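Local coordinates for protein tRNA modification GTPase MnmE (Chlorobium tepidum, PDB 3GEE) that probably hydrolyses GTP at a high intrinsic rate while taking part, with MnmG, in carboxymethylaminomethyl modification of the wobble uridine of certain tRNAs, at residues F91-M96 with F133-I138; D139-E144 with V162-G167. All coordinates share one frame; numbering follows the deposited sequence.

Contact 1 (F91-M96 with F133-I138); sequences FTAEQM and FLNGRI. With FON (N-{[4-({[(6R)-2-amino-5-formyl-4-oxo-1,4,5,6,7,8-hexahydropteridin-6-yl]methyl}amino)phenyl]carbonyl}-L-glutamic acid), chain C.
Phe91 meets Arg137 twice, once through its backbone and once through its ring. Its carbonyl oxygen takes the N-H of the guanidinium: Arg137 NE lies 2.7 Å from Phe91 O, which sits at the guanidinium edge, a little out of its plane, while NE is tilted somewhat from the carbonyl plane, and the N-H...O angle of 143° is well bent. The Phe91 ring, with CG anti to the backbone N (chi1 175°), crosses the arginine side chain at about a right angle, and Phe91 CD1 approaches Arg137 NH1 to 3.4 Å with the ring and guanidinium planes 43° apart. Lys476 makes a cation-pi contact with the same ring, and Phe91 CB comes 3.4 Å from O4 of the bound folinic acid. Arg137 reaches the ligand through a bend at chi3 that turns NE off the line of the chain; C12 of the aminobenzoyl ring lies over one guanidinium face, toward the rim, while CB of Ile138 lies over the opposite face. This is a wall of the formyltetrahydrofolate pocket in the TrmE N-terminal region, and the place of Arg137 agrees with its predicted role as a folate-binding residue. Thr92 contributes its carbonyl: the amide nitrogen ND2 of Asn135 donates to Thr92 O at 2.7 Å, in the carbonyl plane, whereas the OG1 hydroxyl of Thr92 pairs with Ser36. Ala93 turns its methyl toward the other segment, CB packing on Asn135 CB at 3.8 Å and more loosely on Arg137 CB. At Glu94 the CG methylene lies 3.4 Å from Asn135 ND2, and the two side chains cross at about a right angle; the Glu94 carboxylate is bonded to Ser36 and to the backbone N of Gly15.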
loop_
_atom_site.group_PDB
_atom_site.type_symbol
_atom_site.label_atom_id
_atom_site.label_comp_id
_atom_site.label_asym_id
_atom_site.label_seq_id
_atom_site.Cartn_x
_atom_site.Cartn_y
_atom_site.Cartn_z
ATOM N N PHE A 91 -12.657 6.768 15.790
ATOM C CA PHE A 91 -13.138 5.558 15.119
ATOM C C PHE A 91 -13.445 4.426 16.109
ATOM O O PHE A 91 -14.530 3.842 16.063
ATOM C CB PHE A 91 -12.160 5.076 14.035
ATOM C CG PHE A 91 -12.564 3.773 13.404
ATOM C CD1 PHE A 91 -13.633 3.718 12.517
ATOM C CD2 PHE A 91 -11.900 2.590 13.727
ATOM C CE1 PHE A 91 -14.027 2.508 11.948
ATOM C CE2 PHE A 91 -12.290 1.371 13.165
ATOM C CZ PHE A 91 -13.352 1.331 12.277
ATOM N N THR A 92 -12.494 4.130 16.995
ATOM C CA THR A 92 -12.668 3.067 17.987
ATOM C C THR A 92 -13.532 3.507 19.153
ATOM O O THR A 92 -13.901 2.689 20.003
ATOM C CB THR A 92 -11.323 2.562 18.555
ATOM O OG1 THR A 92 -10.579 3.658 19.098
ATOM C CG2 THR A 92 -10.506 1.874 17.470
ATOM N N ALA A 93 -13.850 4.803 19.181
ATOM C CA ALA A 93 -14.565 5.443 20.293
ATOM C C ALA A 93 -13.748 5.463 21.589
ATOM O O ALA A 93 -14.302 5.625 22.674
ATOM C CB ALA A 93 -15.941 4.803 20.513
ATOM N N GLU A 94 -12.439 5.283 21.468
ATOM C CA GLU A 94 -11.535 5.475 22.584
ATOM C C GLU A 94 -10.429 6.421 22.165
ATOM O O GLU A 94 -10.419 6.949 21.051
ATOM C CB GLU A 94 -10.873 4.177 23.050
ATOM C CG GLU A 94 -11.421 2.870 22.526
ATOM C CD GLU A 94 -10.380 1.765 22.622
ATOM O OE1 GLU A 94 -10.602 0.769 23.357
ATOM O OE2 GLU A 94 -9.321 1.917 21.972
ATOM N N GLN A 95 -9.476 6.596 23.070
ATOM C CA GLN A 95 -8.354 7.484 22.867
ATOM C C GLN A 95 -7.419 6.938 21.796
ATOM O O GLN A 95 -6.873 5.839 21.929
ATOM C CB GLN A 95 -7.610 7.637 24.187
ATOM C CG GLN A 95 -6.587 8.734 24.205
ATOM C CD GLN A 95 -6.325 9.221 25.605
ATOM O OE1 GLN A 95 -5.324 8.852 26.226
ATOM N NE2 GLN A 95 -7.236 10.047 26.129
ATOM N N MET A 96 -7.227 7.703 20.733
ATOM C CA MET A 96 -6.256 7.305 19.731
ATOM C C MET A 96 -5.489 8.453 19.116
ATOM O O MET A 96 -6.002 9.568 18.986
ATOM C CB MET A 96 -6.889 6.416 18.651
ATOM C CG MET A 96 -8.208 6.881 18.072
ATOM S SD MET A 96 -8.981 5.524 17.154
ATOM C CE MET A 96 -7.984 5.490 15.656
ATOM N N PHE A 133 -17.411 -1.502 17.305
ATOM C CA PHE A 133 -18.678 -2.183 17.511
ATOM C C PHE A 133 -18.962 -2.398 18.994
ATOM O O PHE A 133 -20.079 -2.155 19.456
ATOM C CB PHE A 133 -18.726 -3.519 16.768
ATOM C CG PHE A 133 -19.817 -4.428 17.254
ATOM C CD1 PHE A 133 -21.144 -4.192 16.912
ATOM C CD2 PHE A 133 -19.522 -5.503 18.080
ATOM C CE1 PHE A 133 -22.160 -5.025 17.375
ATOM C CE2 PHE A 133 -20.531 -6.337 18.549
ATOM C CZ PHE A 133 -21.852 -6.099 18.194
ATOM N N LEU A 134 -17.956 -2.873 19.725
ATOM C CA LEU A 134 -18.092 -3.162 21.152
ATOM C C LEU A 134 -18.415 -1.912 21.973
ATOM O O LEU A 134 -19.196 -1.968 22.917
ATOM C CB LEU A 134 -16.828 -3.849 21.680
ATOM C CG LEU A 134 -16.798 -5.372 21.882
ATOM C CD1 LEU A 134 -17.785 -6.126 21.007
ATOM C CD2 LEU A 134 -15.381 -5.902 21.684
ATOM N N ASN A 135 -17.818 -0.786 21.595
ATOM C CA ASN A 135 -18.147 0.505 22.195
ATOM C C ASN A 135 -19.465 1.085 21.691
ATOM O O ASN A 135 -19.891 2.144 22.146
ATOM C CB ASN A 135 -17.017 1.507 21.974
ATOM C CG ASN A 135 -15.784 1.182 22.787
ATOM O OD1 ASN A 135 -15.834 0.393 23.731
ATOM N ND2 ASN A 135 -14.663 1.797 22.425
ATOM N N GLY A 136 -20.097 0.401 20.740
ATOM C CA GLY A 136 -21.430 0.768 20.277
ATOM C C GLY A 136 -21.501 1.939 19.318
ATOM O O GLY A 136 -22.591 2.393 18.979
ATOM N N ARG A 137 -20.350 2.432 18.870
ATOM C CA ARG A 137 -20.330 3.512 17.892
ATOM C C ARG A 137 -20.944 3.041 16.574
ATOM O O ARG A 137 -21.518 3.833 15.823
ATOM C CB ARG A 137 -18.905 4.009 17.656
ATOM C CG ARG A 137 -18.841 5.352 16.935
ATOM C CD ARG A 137 -17.440 5.685 16.424
ATOM N NE ARG A 137 -16.973 4.771 15.379
ATOM C CZ ARG A 137 -17.389 4.789 14.115
ATOM N NH1 ARG A 137 -16.899 3.914 13.245
ATOM N NH2 ARG A 137 -18.299 5.671 13.719
ATOM N N ILE A 138 -20.833 1.739 16.324
ATOM C CA ILE A 138 -21.206 1.138 15.052
ATOM C C ILE A 138 -21.751 -0.273 15.317
ATOM O O ILE A 138 -21.375 -0.895 16.314
ATOM C CB ILE A 138 -19.973 1.160 14.091
ATOM C CG1 ILE A 138 -20.350 1.739 12.728
ATOM C CG2 ILE A 138 -19.272 -0.191 13.983
ATOM C CD1 ILE A 138 -20.658 3.246 12.737
HETATM N N1 FON C . -9.287 8.806 8.648
HETATM C C2 FON C . -8.551 8.794 9.778
HETATM N NA2 FON C . -7.505 9.653 9.888
HETATM N N3 FON C . -8.822 7.950 10.809
HETATM C C4 FON C . -9.845 7.068 10.773
HETATM O O4 FON C . -10.038 6.322 11.757
HETATM C C4A FON C . -10.682 7.032 9.538
HETATM N N5 FON C . -11.803 6.240 9.267
HETATM C C6 FON C . -12.840 7.023 8.570
HETATM C C7 FON C . -12.253 7.150 7.169
HETATM N N8 FON C . -11.072 7.990 7.316
HETATM C C8A FON C . -10.332 7.984 8.462
HETATM C C9 FON C . -14.252 6.432 8.584
HETATM N N10 FON C . -14.701 6.084 9.925
HETATM C C11 FON C . -15.112 8.459 13.336
HETATM C C12 FON C . -16.194 7.782 12.778
HETATM C C13 FON C . -16.038 6.996 11.637
HETATM C C14 FON C . -14.794 6.887 11.023
HETATM C C15 FON C . -13.699 7.555 11.592
HETATM C C16 FON C . -13.853 8.343 12.736
HETATM C C FON C . -15.340 9.290 14.574
HETATM O O FON C . -14.437 9.982 15.017
HETATM N N FON C . -16.544 9.217 15.158
HETATM C CA FON C . -17.281 10.293 15.815
HETATM C CB FON C . -17.692 11.396 14.833
HETATM C CG FON C . -18.216 12.668 15.507
HETATM C CD FON C . -17.778 13.912 14.757
HETATM O OE1 FON C . -16.613 14.341 14.939
HETATM O OE2 FON C . -18.591 14.476 13.984
HETATM C CT FON C . -18.503 9.723 16.487
HETATM O O1 FON C . -18.777 10.074 17.659
HETATM O O2 FON C . -19.205 8.910 15.841
HETATM C CP1 FON C . -11.872 5.015 9.574
HETATM O O3 FON C . -11.988 4.164 8.709
#

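Contact 2 (D139-E144 with V162-G167); sequences DLLQAE and VSQMKG
Gln142 and Gln164 reach across in opposite senses, each side-chain amide giving an N-H to a backbone carbonyl of the facing helix. They join two consecutive helices of the MnmE helical domain as an antiparallel helical hairpin, whose short axes run 7.9 Å apart with their directions at 143°. Gln164, with CG anti to the backbone N (chi1 -169°) and an extended chain, crosses the Leu141 side chain at about a right angle. Its NE2 donates to Leu141 O at 3.0 Å; the bond is straight and lies in the plane of the glutamine amide, although NE2 stands 35° out of the carbonyl plane. Leu141 CD2 and Glu144 CB both pack near this nitrogen. Beyond CB, Glu144 turns to another partner, its carboxylate forming a salt bridge with Arg413.

The Gln142 amide is gripped through both of its ends. NE2 donates to Met165 O at 3.1 Å, again within the amide plane, while OE1 accepts from Asp139 N at the start of its own helix; these two bonds are likely to fix the rotation of the amide. Asp139 OD1 in turn accepts from Gln142 N at 2.8 Å, completing a capping box. An alanine in place of Gln142 would probably leave Met165 O and Asp139 N without these partners and open a gap beside the last turn of helix 155-166. That turn closes in a Schellman motif at Gly167, where positive phi would jam a CB against the preceding carbonyl. The CB of Met165 points away from helix 140-144, and its side chain packs against Asp78 of the second subunit. The CG methylene of Gln142 lies close to two carbonyl oxygens of the last turn, 3.6 Å from both Gln164 O and Met165 O.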
loop_
_atom_site.group_PDB
_atom_site.type_symbol
_atom_site.label_atom_id
_atom_site.label_comp_id
_atom_site.label_asym_id
_atom_site.label_seq_id
_atom_site.Cartn_x
_atom_site.Cartn_y
_atom_site.Cartn_z
ATOM N N ASP A 139 -22.652 -0.764 14.462
ATOM C CA ASP A 139 -23.227 -2.115 14.648
ATOM C C ASP A 139 -22.564 -3.199 13.783
ATOM O O ASP A 139 -21.713 -2.894 12.944
ATOM C CB ASP A 139 -24.766 -2.119 14.511
ATOM C CG ASP A 139 -25.257 -1.860 13.080
ATOM O OD1 ASP A 139 -24.488 -2.028 12.110
ATOM O OD2 ASP A 139 -26.443 -1.502 12.924
ATOM N N LEU A 140 -22.957 -4.457 13.991
ATOM C CA LEU A 140 -22.368 -5.588 13.267
ATOM C C LEU A 140 -22.468 -5.461 11.759
ATOM O O LEU A 140 -21.513 -5.777 11.047
ATOM C CB LEU A 140 -22.974 -6.921 13.703
ATOM C CG LEU A 140 -22.078 -7.853 14.518
ATOM C CD1 LEU A 140 -22.637 -9.264 14.473
ATOM C CD2 LEU A 140 -20.638 -7.835 14.008
ATOM N N LEU A 141 -23.622 -5.008 11.276
ATOM C CA LEU A 141 -23.797 -4.752 9.854
ATOM C C LEU A 141 -22.759 -3.744 9.373
ATOM O O LEU A 141 -22.022 -4.003 8.416
ATOM C CB LEU A 141 -25.208 -4.247 9.554
ATOM C CG LEU A 141 -26.365 -5.250 9.558
ATOM C CD1 LEU A 141 -27.674 -4.515 9.333
ATOM C CD2 LEU A 141 -26.178 -6.347 8.505
ATOM N N GLN A 142 -22.693 -2.607 10.067
ATOM C CA GLN A 142 -21.778 -1.530 9.721
ATOM C C GLN A 142 -20.331 -1.985 9.837
ATOM O O GLN A 142 -19.504 -1.650 8.990
ATOM C CB GLN A 142 -22.022 -0.318 10.607
ATOM C CG GLN A 142 -23.307 0.432 10.305
ATOM C CD GLN A 142 -23.565 1.554 11.294
ATOM O OE1 GLN A 142 -23.721 1.318 12.496
ATOM N NE2 GLN A 142 -23.605 2.785 10.794
ATOM N N ALA A 143 -20.036 -2.756 10.879
ATOM C CA ALA A 143 -18.718 -3.365 11.035
ATOM C C ALA A 143 -18.347 -4.195 9.799
ATOM O O ALA A 143 -17.308 -3.958 9.172
ATOM C CB ALA A 143 -18.668 -4.220 12.301
ATOM N N GLU A 144 -19.214 -5.144 9.445
ATOM C CA GLU A 144 -19.006 -6.002 8.283
ATOM C C GLU A 144 -18.902 -5.175 7.007
ATOM O O GLU A 144 -18.142 -5.518 6.100
ATOM C CB GLU A 144 -20.143 -7.015 8.147
ATOM C CG GLU A 144 -20.197 -8.059 9.241
ATOM C CD GLU A 144 -21.175 -9.170 8.929
ATOM O OE1 GLU A 144 -20.807 -10.089 8.165
ATOM O OE2 GLU A 144 -22.311 -9.132 9.451
ATOM N N VAL A 162 -21.304 0.626 0.857
ATOM C CA VAL A 162 -21.585 2.016 1.209
ATOM C C VAL A 162 -22.966 2.123 1.849
ATOM O O VAL A 162 -23.114 2.719 2.912
ATOM C CB VAL A 162 -21.473 2.956 -0.009
ATOM C CG1 VAL A 162 -22.065 4.320 0.304
ATOM C CG2 VAL A 162 -20.019 3.101 -0.439
ATOM N N SER A 163 -23.960 1.520 1.206
ATOM C CA SER A 163 -25.319 1.470 1.737
ATOM C C SER A 163 -25.359 0.867 3.144
ATOM O O SER A 163 -25.999 1.414 4.046
ATOM C CB SER A 163 -26.228 0.683 0.795
ATOM O OG SER A 163 -27.501 0.469 1.380
ATOM N N GLN A 164 -24.661 -0.251 3.326
ATOM C CA GLN A 164 -24.654 -0.950 4.607
ATOM C C GLN A 164 -23.892 -0.171 5.685
ATOM O O GLN A 164 -24.223 -0.259 6.872
ATOM C CB GLN A 164 -24.081 -2.358 4.435
ATOM C CG GLN A 164 -24.256 -3.273 5.648
ATOM C CD GLN A 164 -24.068 -4.739 5.305
ATOM O OE1 GLN A 164 -24.700 -5.255 4.383
ATOM N NE2 GLN A 164 -23.202 -5.419 6.047
ATOM N N MET A 165 -22.881 0.583 5.262
ATOM C CA MET A 165 -22.087 1.416 6.165
ATOM C C MET A 165 -22.931 2.608 6.631
ATOM O O MET A 165 -22.961 2.945 7.816
ATOM C CB MET A 165 -20.808 1.878 5.456
ATOM C CG MET A 165 -19.729 2.449 6.372
ATOM S SD MET A 165 -18.195 2.864 5.493
ATOM C CE MET A 165 -18.711 4.264 4.489
ATOM N N LYS A 166 -23.629 3.216 5.675
ATOM C CA LYS A 166 -24.618 4.259 5.925
ATOM C C LYS A 166 -25.737 3.756 6.855
ATOM O O LYS A 166 -26.385 4.551 7.541
ATOM C CB LYS A 166 -25.202 4.706 4.585
ATOM C CG LYS A 166 -25.738 6.119 4.531
ATOM C CD LYS A 166 -26.065 6.481 3.087
ATOM C CE LYS A 166 -26.679 7.865 2.973
ATOM N NZ LYS A 166 -27.096 8.160 1.573
ATOM N N GLY A 167 -25.968 2.441 6.856
ATOM C CA GLY A 167 -26.891 1.798 7.799
ATOM C C GLY A 167 -28.292 1.503 7.283
ATOM O O GLY A 167 -29.173 1.124 8.061
#

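How the contacts relate
From the N terminus, the chain first passes through 91-96, a loop that leads into strand 96-102, then through helices 105-117 and 127-134 before 133-138 closes contact 1 across 36 intervening residues. Contact 2 opens with 139-144, at the very next residue, and closes at 162-167 after 17 intervening residues, mostly helical. The two are therefore in series, neither nested nor crossing. Contact 1 ties the end of helix 127-134 to the N-terminal sheet region beside the folate; contact 2 pairs helix 140-151 with helix 155-166. Their centres lie 14 Å apart, and the ring of Phe133 packs on the start of helix 140-151, with Ile138 CG2 near Ala143 N.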